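Local atomic coordinates of berberine bridge enzyme-like 28 (Arabidopsis thaliana, PDB entry 5D79), a protein that is an FAD-dependent oxidoreductase of the berberine bridge enzyme-like family that takes part in the plant's adaptation to salt stress. Residues Phe225-Gly230 against Ser234-Ile239. Numbering follows the deposited sequence.
With FAD (flavin-adenine dinucleotide), chain E.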
loop_
_atom_site.group_PDB
_atom_site.type_symbol
_atom_site.label_atom_id
_atom_site.label_comp_id
_atom_site.label_asym_id
_atom_site.label_seq_id
_atom_site.Cartn_x
_atom_site.Cartn_y
_atom_site.Cartn_z
ATOM N N PHE A 225 -19.035 -4.515 -2.808
ATOM C CA PHE A 225 -17.931 -4.876 -3.705
ATOM C C PHE A 225 -17.093 -3.666 -4.114
ATOM O O PHE A 225 -15.897 -3.760 -4.387
ATOM C CB PHE A 225 -18.465 -5.575 -4.959
ATOM C CG PHE A 225 -17.380 -6.143 -5.834
ATOM C CD1 PHE A 225 -16.626 -7.228 -5.405
ATOM C CD2 PHE A 225 -17.102 -5.587 -7.072
ATOM C CE1 PHE A 225 -15.612 -7.743 -6.197
ATOM C CE2 PHE A 225 -16.094 -6.097 -7.866
ATOM C CZ PHE A 225 -15.346 -7.176 -7.430
ATOM N N TRP A 226 -17.736 -2.515 -4.157
ATOM C CA TRP A 226 -17.060 -1.292 -4.533
ATOM C C TRP A 226 -16.190 -0.823 -3.365
ATOM O O TRP A 226 -14.996 -0.558 -3.530
ATOM C CB TRP A 226 -18.108 -0.249 -4.953
ATOM C CG TRP A 226 -17.619 1.130 -5.240
ATOM C CD1 TRP A 226 -17.198 1.619 -6.442
ATOM C CD2 TRP A 226 -17.549 2.220 -4.314
ATOM N NE1 TRP A 226 -16.844 2.939 -6.315
ATOM C CE2 TRP A 226 -17.053 3.331 -5.016
ATOM C CE3 TRP A 226 -17.842 2.359 -2.956
ATOM C CZ2 TRP A 226 -16.850 4.567 -4.403
ATOM C CZ3 TRP A 226 -17.643 3.580 -2.353
ATOM C CH2 TRP A 226 -17.153 4.667 -3.070
ATOM N N ALA A 227 -16.786 -0.780 -2.178
ATOM C CA ALA A 227 -16.133 -0.220 -0.999
ATOM C C ALA A 227 -14.847 -0.953 -0.629
ATOM O O ALA A 227 -13.874 -0.324 -0.213
ATOM C CB ALA A 227 -17.091 -0.225 0.176
ATOM N N ILE A 228 -14.835 -2.273 -0.783
ATOM C CA ILE A 228 -13.664 -3.053 -0.386
ATOM C C ILE A 228 -12.502 -2.883 -1.363
ATOM O O ILE A 228 -11.367 -3.228 -1.041
ATOM C CB ILE A 228 -13.992 -4.572 -0.239
ATOM C CG1 ILE A 228 -14.544 -5.152 -1.543
ATOM C CG2 ILE A 228 -14.981 -4.794 0.881
ATOM C CD1 ILE A 228 -14.778 -6.648 -1.489
ATOM N N ARG A 229 -12.772 -2.340 -2.550
ATOM C CA ARG A 229 -11.724 -2.188 -3.557
ATOM C C ARG A 229 -11.120 -0.787 -3.577
ATOM O O ARG A 229 -11.081 -0.138 -4.632
ATOM C CB ARG A 229 -12.258 -2.536 -4.946
ATOM C CG ARG A 229 -12.544 -4.020 -5.144
ATOM C CD ARG A 229 -13.100 -4.267 -6.540
ATOM N NE ARG A 229 -14.436 -3.687 -6.687
ATOM C CZ ARG A 229 -14.875 -3.069 -7.777
ATOM N NH1 ARG A 229 -14.088 -2.940 -8.833
ATOM N NH2 ARG A 229 -16.105 -2.582 -7.805
ATOM N N GLY A 230 -10.638 -0.339 -2.417
ATOM C CA GLY A 230 -9.937 0.926 -2.292
ATOM C C GLY A 230 -10.299 1.693 -1.031
ATOM O O GLY A 230 -9.566 2.587 -0.606
ATOM N N SER A 234 -10.392 -2.301 6.562
ATOM C CA SER A 234 -10.625 -2.340 8.007
ATOM C C SER A 234 -11.963 -1.704 8.415
ATOM O O SER A 234 -12.425 -1.879 9.546
ATOM C CB SER A 234 -9.472 -1.659 8.749
ATOM O OG SER A 234 -9.375 -0.291 8.407
ATOM N N SER A 235 -12.588 -0.981 7.489
ATOM C CA SER A 235 -13.877 -0.328 7.747
ATOM C C SER A 235 -15.100 -1.188 7.376
ATOM O O SER A 235 -16.228 -0.823 7.709
ATOM C CB SER A 235 -13.964 1.013 6.986
ATOM O OG SER A 235 -13.041 1.976 7.477
ATOM N N PHE A 236 -14.895 -2.315 6.692
ATOM C CA PHE A 236 -16.021 -2.983 6.027
ATOM C C PHE A 236 -16.201 -4.481 6.308
ATOM O O PHE A 236 -17.263 -5.036 6.006
ATOM C CB PHE A 236 -15.919 -2.758 4.507
ATOM C CG PHE A 236 -16.106 -1.323 4.107
ATOM C CD1 PHE A 236 -17.379 -0.769 4.039
ATOM C CD2 PHE A 236 -15.018 -0.514 3.839
ATOM C CE1 PHE A 236 -17.562 0.555 3.700
ATOM C CE2 PHE A 236 -15.197 0.811 3.497
ATOM C CZ PHE A 236 -16.476 1.343 3.428
ATOM N N GLY A 237 -15.192 -5.134 6.883
ATOM C CA GLY A 237 -15.292 -6.550 7.196
ATOM C C GLY A 237 -13.960 -7.272 7.241
ATOM O O GLY A 237 -12.909 -6.643 7.349
ATOM N N VAL A 238 -14.004 -8.601 7.183
ATOM C CA VAL A 238 -12.790 -9.384 6.989
ATOM C C VAL A 238 -12.805 -10.016 5.612
ATOM O O VAL A 238 -13.524 -10.985 5.374
ATOM C CB VAL A 238 -12.612 -10.495 8.035
ATOM C CG1 VAL A 238 -11.252 -11.173 7.837
ATOM C CG2 VAL A 238 -12.724 -9.930 9.439
ATOM N N ILE A 239 -11.997 -9.463 4.714
ATOM C CA ILE A 239 -11.911 -9.966 3.355
ATOM C C ILE A 239 -11.093 -11.257 3.357
ATOM O O ILE A 239 -9.950 -11.280 3.825
ATOM C CB ILE A 239 -11.282 -8.922 2.398
ATOM C CG1 ILE A 239 -11.939 -7.559 2.616
ATOM C CG2 ILE A 239 -11.453 -9.355 0.952
ATOM C CD1 ILE A 239 -11.161 -6.405 2.072
HETATM P PA FAD E . -1.589 -4.837 7.058
HETATM O O1A FAD E . -0.985 -4.050 8.194
HETATM O O2A FAD E . -1.695 -6.314 7.358
HETATM O O5B FAD E . -3.021 -4.201 6.663
HETATM C C5B FAD E . -3.186 -2.798 6.507
HETATM C C4B FAD E . -4.642 -2.350 6.695
HETATM O O4B FAD E . -5.493 -3.194 5.940
HETATM C C3B FAD E . -5.070 -2.452 8.152
HETATM O O3B FAD E . -5.952 -1.406 8.500
HETATM C C2B FAD E . -5.768 -3.800 8.206
HETATM O O2B FAD E . -6.751 -3.862 9.224
HETATM C C1B FAD E . -6.333 -3.949 6.796
HETATM N N9A FAD E . -6.438 -5.345 6.322
HETATM C C8A FAD E . -5.432 -6.244 6.047
HETATM N N7A FAD E . -5.997 -7.402 5.618
HETATM C C5A FAD E . -7.343 -7.259 5.613
HETATM C C6A FAD E . -8.398 -8.107 5.274
HETATM N N6A FAD E . -8.177 -9.245 4.628
HETATM N N1A FAD E . -9.699 -7.654 5.377
HETATM C C2A FAD E . -9.954 -6.370 5.804
HETATM N N3A FAD E . -8.905 -5.537 6.142
HETATM C C4A FAD E . -7.626 -5.968 6.048
HETATM N N1 FAD E . 1.646 0.637 -1.377
HETATM C C2 FAD E . 1.548 0.953 -2.721
HETATM O O2 FAD E . 0.456 0.903 -3.299
HETATM N N3 FAD E . 2.694 1.309 -3.422
HETATM C C4 FAD E . 3.931 1.357 -2.801
HETATM O O4 FAD E . 4.939 1.563 -3.479
HETATM C C4X FAD E . 4.028 1.016 -1.451
HETATM N N5 FAD E . 5.262 0.920 -0.826
HETATM C C5X FAD E . 5.356 0.289 0.406
HETATM C C6 FAD E . 6.592 -0.050 0.952
HETATM C C7 FAD E . 6.671 -0.679 2.197
HETATM C C7M FAD E . 8.007 -1.027 2.781
HETATM C C8 FAD E . 5.503 -1.015 2.885
HETATM C C8M FAD E . 5.559 -1.668 4.235
HETATM C C9 FAD E . 4.270 -0.675 2.342
HETATM C C9A FAD E . 4.193 0.020 1.131
HETATM N N10 FAD E . 2.968 0.394 0.600
HETATM C C10 FAD E . 2.876 0.627 -0.757
HETATM C "C1'" FAD E . 1.751 0.463 1.472
HETATM C "C2'" FAD E . 0.970 -0.836 1.530
HETATM O "O2'" FAD E . 0.409 -1.095 0.261
HETATM C "C3'" FAD E . -0.109 -0.677 2.595
HETATM O "O3'" FAD E . 0.523 -0.546 3.850
HETATM C "C4'" FAD E . -1.017 -1.879 2.672
HETATM O "O4'" FAD E . -2.248 -1.509 3.237
HETATM C "C5'" FAD E . -0.408 -2.908 3.599
HETATM O "O5'" FAD E . -1.065 -4.138 3.403
HETATM P P FAD E . -0.644 -5.359 4.353
HETATM O O1P FAD E . -1.632 -6.486 4.207
HETATM O O2P FAD E . 0.759 -5.821 4.048
HETATM O O3P FAD E . -0.648 -4.593 5.773
#
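F236 lays one face of its ring over the methyl group of A227, a CH-pi contact in which A227 CB stands 3.7 Å from the centroid of the F236 ring and 14° off its normal. The methyl leans toward the rim and comes nearest F236 CE1, at 3.6 Å. Alanine suits this place, because a single methyl lets the large ring lie close to helix 222-227. The side chain already leaves the backbone toward the helix, and with F236 CG anti to the carbonyl carbon (chi1 -66°) the ring comes to lie over A227. I228 contributes its CG2 branch, 4.3 Å from F236 CB, and its beta carbon, which meets the tip of I239, I228 CB to I239 CD1 being 4.1 Å. Helix 504-514 closes round the same cluster, with L507 and V514 against F236 and V510 against A227. Shortening F236 to an alanine removes the ring and is likely to leave the A227 methyl facing a gap, with L507 and V514 short of a partner. I239 also faces the cofactor: its backbone N donates to FAD N1A at 3.0 Å, and FAD N6A donates to I239 O at 2.8 Å. This pair of bonds reads the adenine edge, and I239 CG1 packs 3.6 Å from FAD N1A. The side chains thus meet across the two segments through carbon atoms alone, while the polar backbone of I239 serves adenine recognition within the PCMH-type FAD-binding domain.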